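Side-chain contacts in phytase (Debaryomyces castellii, PDB 2GFI), which probably hydrolyses phytate (inositol hexakisphosphate), releasing first the phosphate at position 3, as a member of the histidine acid phosphatase family: residues Y285-D288 with L289-Y293; T232-L235 with N236-A240; K82-A85 with V86-K89. One frame throughout, in Å; residues are numbered along the deposited sequence.

Contact 1 (Y285-D288 with L289-Y293); sequences YSVD and LDDYY
Leu289 lies over one face of the Tyr285 ring, one helical turn further along, and this pair supplies the apolar part of the contact. The leucine branch point does most of the touching: its CG lies 26° off the ring normal in a CH-pi contact, with Tyr285 CE2 3.7 Å from Leu289 CG. The two methyls spread over the outer half of the ring, Leu289 CD1 at 3.8 Å from Tyr285 CE2 and Leu289 CD2 at 3.7 Å from Tyr285 OH. A chi1 of -175° turns the Tyr285 ring away from its own N and beside its carbonyl carbon, on the side from which Leu289 approaches. The phenol beyond is fixed by a hydrogen bond between its OH and Pro353 O, and Tyr226 meets the same ring edge-to-face.

The backbone bonds show the general i to i+4 scheme of an alpha-helix, here the second half of helix 277-295 in a histidine acid phosphatase fold. Leu289 N donates to Tyr285 O at 2.9 Å, and the series runs on through Asp290 to Ser286 and Asp291 to Val287. The fourth, from Tyr292 N to Asp288 O, is short at 2.7 Å although the N-H points less straight (149°).

Val287 and Asp291 run side by side in the same direction, and the methyl CG1 of Val287 comes within 3.3 Å of Asp291 OD2, a van der Waals approach. The side chain of Asp291 is about 6 Å from that of Asp333, the predicted proton donor. Asp288 is buried, and both its oxygens are satisfied from beyond this turn, OD1 by the backbone N of His365 and OD2 by Ser361 OG.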
loop_
_atom_site.group_PDB
_atom_site.type_symbol
_atom_site.label_atom_id
_atom_site.label_comp_id
_atom_site.label_asym_id
_atom_site.label_seq_id
_atom_site.Cartn_x
_atom_site.Cartn_y
_atom_site.Cartn_z
ATOM N N TYR A 285 -16.056 -3.479 -21.749
ATOM C CA TYR A 285 -17.296 -2.823 -22.113
ATOM C C TYR A 285 -18.170 -3.739 -22.959
ATOM O O TYR A 285 -19.408 -3.661 -22.874
ATOM C CB TYR A 285 -17.065 -1.501 -22.802
ATOM C CG TYR A 285 -18.372 -0.801 -23.047
ATOM C CD1 TYR A 285 -19.202 -0.495 -21.991
ATOM C CD2 TYR A 285 -18.806 -0.508 -24.350
ATOM C CE1 TYR A 285 -20.414 0.109 -22.214
ATOM C CE2 TYR A 285 -20.008 0.104 -24.583
ATOM C CZ TYR A 285 -20.806 0.411 -23.510
ATOM O OH TYR A 285 -22.019 1.040 -23.686
ATOM N N SER A 286 -17.547 -4.632 -23.741
ATOM C CA SER A 286 -18.334 -5.631 -24.489
ATOM C C SER A 286 -19.121 -6.547 -23.553
ATOM O O SER A 286 -20.268 -6.949 -23.866
ATOM C CB SER A 286 -17.466 -6.432 -25.482
ATOM O OG SER A 286 -16.627 -7.361 -24.828
ATOM N N VAL A 287 -18.502 -6.873 -22.417
ATOM C CA VAL A 287 -19.156 -7.636 -21.368
ATOM C C VAL A 287 -20.213 -6.793 -20.672
ATOM O O VAL A 287 -21.295 -7.280 -20.418
ATOM C CB VAL A 287 -18.159 -8.233 -20.288
ATOM C CG1 VAL A 287 -18.947 -8.944 -19.172
ATOM C CG2 VAL A 287 -17.171 -9.190 -20.917
ATOM N N ASP A 288 -19.926 -5.541 -20.343
ATOM C CA ASP A 288 -20.980 -4.718 -19.756
ATOM C C ASP A 288 -22.199 -4.663 -20.670
ATOM O O ASP A 288 -23.314 -4.716 -20.180
ATOM C CB ASP A 288 -20.504 -3.306 -19.518
ATOM C CG ASP A 288 -19.617 -3.185 -18.291
ATOM O OD1 ASP A 288 -19.704 -4.068 -17.377
ATOM O OD2 ASP A 288 -18.803 -2.224 -18.160
ATOM N N LEU A 289 -21.974 -4.537 -21.988
ATOM C CA LEU A 289 -23.027 -4.450 -22.965
ATOM C C LEU A 289 -23.835 -5.736 -23.010
ATOM O O LEU A 289 -25.052 -5.741 -22.827
ATOM C CB LEU A 289 -22.421 -4.230 -24.329
ATOM C CG LEU A 289 -22.229 -2.837 -24.875
ATOM C CD1 LEU A 289 -21.595 -2.973 -26.255
ATOM C CD2 LEU A 289 -23.569 -2.098 -24.924
ATOM N N ASP A 290 -23.151 -6.835 -23.245
ATOM C CA ASP A 290 -23.798 -8.119 -23.237
ATOM C C ASP A 290 -24.625 -8.325 -21.958
ATOM O O ASP A 290 -25.788 -8.703 -22.019
ATOM C CB ASP A 290 -22.756 -9.213 -23.400
ATOM C CG ASP A 290 -23.363 -10.575 -23.432
ATOM O OD1 ASP A 290 -24.458 -10.708 -24.020
ATOM O OD2 ASP A 290 -22.842 -11.577 -22.884
ATOM N N ASP A 291 -24.045 -8.077 -20.785
ATOM C CA ASP A 291 -24.814 -8.303 -19.560
ATOM C C ASP A 291 -25.883 -7.267 -19.337
ATOM O O ASP A 291 -26.929 -7.588 -18.788
ATOM C CB ASP A 291 -23.914 -8.394 -18.347
ATOM C CG ASP A 291 -22.983 -9.569 -18.420
ATOM O OD1 ASP A 291 -23.322 -10.586 -19.078
ATOM O OD2 ASP A 291 -21.873 -9.558 -17.856
ATOM N N TYR A 292 -25.647 -6.027 -19.752
ATOM C CA TYR A 292 -26.700 -5.040 -19.605
ATOM C C TYR A 292 -27.927 -5.451 -20.425
ATOM O O TYR A 292 -29.050 -5.405 -19.922
ATOM C CB TYR A 292 -26.265 -3.628 -19.977
ATOM C CG TYR A 292 -27.455 -2.685 -19.991
ATOM C CD1 TYR A 292 -27.957 -2.149 -18.793
ATOM C CD2 TYR A 292 -28.107 -2.364 -21.189
ATOM C CE1 TYR A 292 -29.053 -1.295 -18.781
ATOM C CE2 TYR A 292 -29.205 -1.516 -21.194
ATOM C CZ TYR A 292 -29.674 -0.985 -19.982
ATOM O OH TYR A 292 -30.770 -0.159 -19.964
ATOM N N TYR A 293 -27.697 -5.894 -21.657
ATOM C CA TYR A 293 -28.794 -6.189 -22.581
ATOM C C TYR A 293 -29.425 -7.565 -22.400
ATOM O O TYR A 293 -30.539 -7.819 -22.876
ATOM C CB TYR A 293 -28.361 -5.984 -24.036
ATOM C CG TYR A 293 -28.339 -4.539 -24.436
ATOM C CD1 TYR A 293 -29.537 -3.860 -24.682
ATOM C CD2 TYR A 293 -27.113 -3.827 -24.548
ATOM C CE1 TYR A 293 -29.541 -2.535 -25.033
ATOM C CE2 TYR A 293 -27.103 -2.500 -24.898
ATOM C CZ TYR A 293 -28.327 -1.859 -25.148
ATOM O OH TYR A 293 -28.380 -0.556 -25.522
#

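Contact 2 (T232-L235 with N236-A240); sequences TKAL and NRFKA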
loop_
_atom_site.group_PDB
_atom_site.type_symbol
_atom_site.label_atom_id
_atom_site.label_comp_id
_atom_site.label_asym_id
_atom_site.label_seq_id
_atom_site.Cartn_x
_atom_site.Cartn_y
_atom_site.Cartn_z
ATOM N N THR A 232 -8.824 -7.429 -33.677
ATOM C CA THR A 232 -8.014 -7.515 -34.870
ATOM C C THR A 232 -6.638 -6.935 -34.631
ATOM O O THR A 232 -5.629 -7.527 -35.044
ATOM C CB THR A 232 -8.703 -6.781 -35.967
ATOM O OG1 THR A 232 -10.000 -7.363 -36.136
ATOM C CG2 THR A 232 -7.986 -7.026 -37.303
ATOM N N LYS A 233 -6.585 -5.798 -33.940
ATOM C CA LYS A 233 -5.311 -5.169 -33.678
ATOM C C LYS A 233 -4.492 -6.045 -32.760
ATOM O O LYS A 233 -3.297 -6.205 -32.978
ATOM C CB LYS A 233 -5.472 -3.771 -33.079
ATOM C CG LYS A 233 -6.159 -2.769 -34.018
ATOM C CD LYS A 233 -6.471 -1.468 -33.286
ATOM C CE LYS A 233 -6.593 -0.302 -34.245
ATOM N NZ LYS A 233 -7.942 -0.322 -34.890
ATOM N N ALA A 234 -5.134 -6.631 -31.751
ATOM C CA ALA A 234 -4.395 -7.465 -30.811
ATOM C C ALA A 234 -3.824 -8.655 -31.598
ATOM O O ALA A 234 -2.624 -8.881 -31.571
ATOM C CB ALA A 234 -5.284 -7.914 -29.673
ATOM N N LEU A 235 -4.689 -9.344 -32.353
ATOM C CA LEU A 235 -4.303 -10.443 -33.224
ATOM C C LEU A 235 -3.156 -10.091 -34.164
ATOM O O LEU A 235 -2.173 -10.815 -34.245
ATOM C CB LEU A 235 -5.519 -10.928 -34.029
ATOM C CG LEU A 235 -5.338 -12.213 -34.843
ATOM C CD1 LEU A 235 -4.857 -13.396 -33.962
ATOM C CD2 LEU A 235 -6.613 -12.552 -35.534
ATOM N N ASN A 236 -3.269 -8.971 -34.859
ATOM C CA ASN A 236 -2.195 -8.552 -35.762
ATOM C C ASN A 236 -0.920 -8.348 -35.019
ATOM O O ASN A 236 0.141 -8.619 -35.563
ATOM C CB ASN A 236 -2.551 -7.278 -36.537
ATOM C CG ASN A 236 -3.661 -7.498 -37.497
ATOM O OD1 ASN A 236 -3.926 -8.620 -37.885
ATOM N ND2 ASN A 236 -4.342 -6.436 -37.873
ATOM N N ARG A 237 -0.997 -7.885 -33.775
ATOM C CA ARG A 237 0.222 -7.746 -32.974
ATOM C C ARG A 237 0.854 -9.107 -32.683
ATOM O O ARG A 237 2.078 -9.273 -32.718
ATOM C CB ARG A 237 -0.044 -6.975 -31.688
ATOM C CG ARG A 237 1.199 -6.595 -30.917
ATOM C CD ARG A 237 0.886 -5.656 -29.712
ATOM N NE ARG A 237 0.026 -6.296 -28.711
ATOM C CZ ARG A 237 -1.252 -6.013 -28.455
ATOM N NH1 ARG A 237 -1.905 -5.041 -29.113
ATOM N NH2 ARG A 237 -1.893 -6.716 -27.504
ATOM N N PHE A 238 0.004 -10.079 -32.391
ATOM C CA PHE A 238 0.450 -11.438 -32.072
ATOM C C PHE A 238 1.067 -12.050 -33.318
ATOM O O PHE A 238 2.114 -12.709 -33.249
ATOM C CB PHE A 238 -0.738 -12.260 -31.567
ATOM C CG PHE A 238 -1.342 -11.718 -30.287
ATOM C CD1 PHE A 238 -0.614 -10.837 -29.474
ATOM C CD2 PHE A 238 -2.625 -12.072 -29.902
ATOM C CE1 PHE A 238 -1.155 -10.335 -28.301
ATOM C CE2 PHE A 238 -3.178 -11.576 -28.730
ATOM C CZ PHE A 238 -2.447 -10.697 -27.927
ATOM N N LYS A 239 0.442 -11.780 -34.460
ATOM C CA LYS A 239 0.915 -12.311 -35.758
ATOM C C LYS A 239 2.232 -11.691 -36.137
ATOM O O LYS A 239 3.112 -12.386 -36.617
ATOM C CB LYS A 239 -0.122 -12.094 -36.865
ATOM C CG LYS A 239 -1.327 -12.993 -36.720
ATOM C CD LYS A 239 -2.339 -12.773 -37.854
ATOM C CE LYS A 239 -3.432 -13.817 -37.773
ATOM N NZ LYS A 239 -4.551 -13.535 -38.732
ATOM N N ALA A 240 2.394 -10.397 -35.851
ATOM C CA ALA A 240 3.597 -9.647 -36.222
ATOM C C ALA A 240 4.859 -10.254 -35.607
ATOM O O ALA A 240 5.943 -10.253 -36.218
ATOM C CB ALA A 240 3.457 -8.158 -35.803
#
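Asn236 rests against Thr232, one turn earlier in helix 229-241, and opens a run of i to i+4 pairings that illustrates how a single alpha-helix orders its side chains; the helix probably belongs to the largely helical part of the histidine acid phosphatase fold. Asn236 N donates to Thr232 O at 2.8 Å, while the side-chain amide lies alongside the threonine, Asn236 ND2 being 3.7 Å from Thr232 CG2. Thr232 OG1 turns to Glu249 instead.

Arg237 follows, its N bonded to Lys233 O. A bend at chi3 (63°) folds the guanidinium back past Ala234, with Arg237 NH1 3.9 Å from Ala234 CA. All three of its nitrogens are held: NE by Glu100 and NH1 by Glu279 in salt bridges, NH2 by the carbonyl of Ile274.

The oxygen of Ala234 lies over one face of the Phe238 ring, 3.3 Å above its plane and toward the rim. The same oxygen accepts the N-H of Phe238, which comes in the carbonyl plane at 3.0 Å from N to O. The buried ring also packs on Leu101 and Ile274. A serine here would probably open a gap between Ala234 and the loop residues Leu101 and Ile274 and leave the flank of the Ala234 carbonyl without its aromatic cover.

Lys239 bonds through N to Leu235 O, and its chain, extended beyond CG, passes across the leucine. Lys239 CE touches Leu235 CG at 3.8 Å, and the ammonium nitrogen NZ lies 3.9 Å from Leu235 CD2.

Contact 3 (K82-A85 with V86-K89); sequences KYKA and VYEK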
loop_
_atom_site.group_PDB
_atom_site.type_symbol
_atom_site.label_atom_id
_atom_site.label_comp_id
_atom_site.label_asym_id
_atom_site.label_seq_id
_atom_site.Cartn_x
_atom_site.Cartn_y
_atom_site.Cartn_z
ATOM N N LYS A 82 -13.541 -24.064 -24.696
ATOM C CA LYS A 82 -13.068 -23.056 -25.629
ATOM C C LYS A 82 -11.632 -22.657 -25.319
ATOM O O LYS A 82 -10.836 -22.464 -26.248
ATOM C CB LYS A 82 -13.976 -21.810 -25.641
ATOM C CG LYS A 82 -15.290 -22.041 -26.360
ATOM C CD LYS A 82 -16.321 -20.988 -25.936
ATOM C CE LYS A 82 -17.623 -21.121 -26.686
ATOM N NZ LYS A 82 -17.375 -21.159 -28.165
ATOM N N TYR A 83 -11.302 -22.517 -24.035
ATOM C CA TYR A 83 -9.931 -22.147 -23.633
ATOM C C TYR A 83 -8.965 -23.264 -24.030
ATOM O O TYR A 83 -7.860 -23.009 -24.506
ATOM C CB TYR A 83 -9.803 -21.809 -22.123
ATOM C CG TYR A 83 -10.749 -20.742 -21.610
ATOM C CD1 TYR A 83 -11.203 -19.713 -22.446
ATOM C CD2 TYR A 83 -11.194 -20.752 -20.279
ATOM C CE1 TYR A 83 -12.075 -18.733 -21.977
ATOM C CE2 TYR A 83 -12.072 -19.769 -19.802
ATOM C CZ TYR A 83 -12.493 -18.767 -20.658
ATOM O OH TYR A 83 -13.379 -17.798 -20.227
ATOM N N LYS A 84 -9.390 -24.503 -23.822
ATOM C CA LYS A 84 -8.570 -25.668 -24.188
ATOM C C LYS A 84 -8.298 -25.704 -25.711
ATOM O O LYS A 84 -7.149 -25.906 -26.141
ATOM C CB LYS A 84 -9.223 -26.955 -23.687
ATOM C CG LYS A 84 -8.362 -28.207 -23.865
ATOM C CD LYS A 84 -6.916 -27.884 -23.606
ATOM C CE LYS A 84 -6.083 -29.139 -23.281
ATOM N NZ LYS A 84 -6.034 -30.115 -24.377
ATOM N N ALA A 85 -9.345 -25.505 -26.506
ATOM C CA ALA A 85 -9.221 -25.331 -27.963
ATOM C C ALA A 85 -8.252 -24.202 -28.395
ATOM O O ALA A 85 -7.437 -24.387 -29.306
ATOM C CB ALA A 85 -10.618 -25.168 -28.628
ATOM N N VAL A 86 -8.320 -23.042 -27.747
ATOM C CA VAL A 86 -7.373 -21.975 -28.057
ATOM C C VAL A 86 -5.981 -22.395 -27.650
ATOM O O VAL A 86 -5.032 -22.192 -28.402
ATOM C CB VAL A 86 -7.738 -20.592 -27.423
ATOM C CG1 VAL A 86 -6.753 -19.496 -27.927
ATOM C CG2 VAL A 86 -9.138 -20.176 -27.830
ATOM N N TYR A 87 -5.842 -22.976 -26.462
ATOM C CA TYR A 87 -4.551 -23.429 -25.998
ATOM C C TYR A 87 -3.911 -24.373 -27.033
ATOM O O TYR A 87 -2.714 -24.283 -27.307
ATOM C CB TYR A 87 -4.700 -24.145 -24.649
ATOM C CG TYR A 87 -3.424 -24.834 -24.166
ATOM C CD1 TYR A 87 -2.462 -24.138 -23.410
ATOM C CD2 TYR A 87 -3.200 -26.196 -24.440
ATOM C CE1 TYR A 87 -1.294 -24.783 -22.950
ATOM C CE2 TYR A 87 -2.071 -26.845 -23.994
ATOM C CZ TYR A 87 -1.118 -26.130 -23.260
ATOM O OH TYR A 87 -0.011 -26.797 -22.843
ATOM N N GLU A 88 -4.726 -25.298 -27.567
ATOM C CA GLU A 88 -4.287 -26.306 -28.516
ATOM C C GLU A 88 -3.920 -25.670 -29.864
ATOM O O GLU A 88 -2.903 -26.052 -30.440
ATOM C CB GLU A 88 -5.339 -27.414 -28.669
ATOM C CG GLU A 88 -5.375 -28.446 -27.531
ATOM C CD GLU A 88 -3.997 -29.031 -27.155
ATOM O OE1 GLU A 88 -3.078 -29.121 -28.011
ATOM O OE2 GLU A 88 -3.803 -29.436 -25.977
ATOM N N LYS A 89 -4.727 -24.709 -30.345
ATOM C CA LYS A 89 -4.355 -23.904 -31.516
ATOM C C LYS A 89 -2.999 -23.236 -31.301
ATOM O O LYS A 89 -2.151 -23.294 -32.181
ATOM C CB LYS A 89 -5.415 -22.855 -31.870
ATOM C CG LYS A 89 -6.615 -23.454 -32.566
ATOM C CD LYS A 89 -7.771 -22.487 -32.807
ATOM C CE LYS A 89 -7.519 -21.608 -34.034
ATOM N NZ LYS A 89 -8.777 -20.913 -34.450
#
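Lys84 starts with CG anti to its backbone N (chi1 -173°), then bends at chi2 (38°) and again at chi4, which turns its ammonium group forward toward Glu88. Glu88, its CG beside its own backbone N and its chain bent at chi2, holds its carboxylate out from the helix, and the lysine covers most of the distance along it. The result is a salt bridge of i to i+4 spacing, with Lys84 NZ 2.8 Å from Glu88 OE2. The ammonium reaches OE2 on its anti side, 19° out of the carboxylate plane, and through this one oxygen of the two. The methylene next to the charge follows closely, Lys84 CE standing 3.5 Å from Glu88 OE2. Glu88 is exposed, and water is therefore likely to weaken the attraction.

Nearer the backbone than the ion pair, the lysine chain passes obliquely by Tyr87, with Lys84 CD 4.2 Å from Tyr87 CD2. The phenol group beyond bonds from its OH to Tyr108 O, which helps to fix the ring.

Backbone bonds accompany these side chains in the regular alpha-helical pattern, for instance Tyr87 N to Tyr83 O at 2.8 Å and Glu88 N to Lys84 O at 2.9 Å. On another flank Val86 tucks its CG2 methyl against the preceding turn, 3.3 Å from Lys82 O.

Helix 77-91 follows the RHGxRxP signature of histidine acid phosphatases, which comes at the end of strand 59-69 and includes the predicted nucleophile His70. Tyr83 packs on Pro75, Tyr110 and Phe111, its side chain still about 12 Å from that of His70. Helix 249-266 flanks the helix: Val86 packs on its Asp251 and Leu255, Tyr87 touches Tyr258, and Lys89 forms a salt bridge with Asp251.

In the fold
From the N terminus the chain reaches contact 3 on helix 77-91, then contact 2 on helix 229-241, then contact 1 on helix 277-295. Each closes only a single helical turn; the three stand in series, neither nesting nor crossing. They do not touch one another: contacts 2 and 3 have centres about 18 Å apart, and the centre of contact 1 lies about 24 Å from either. What joins them is the intervening structure. Helix 249-266 receives Val86 from contact 3 and both Ala234 and Leu235 from contact 2, while the salt bridge from Arg237 to Glu279 ties the helix of contact 2 to that of contact 1, nearer the predicted catalytic residues.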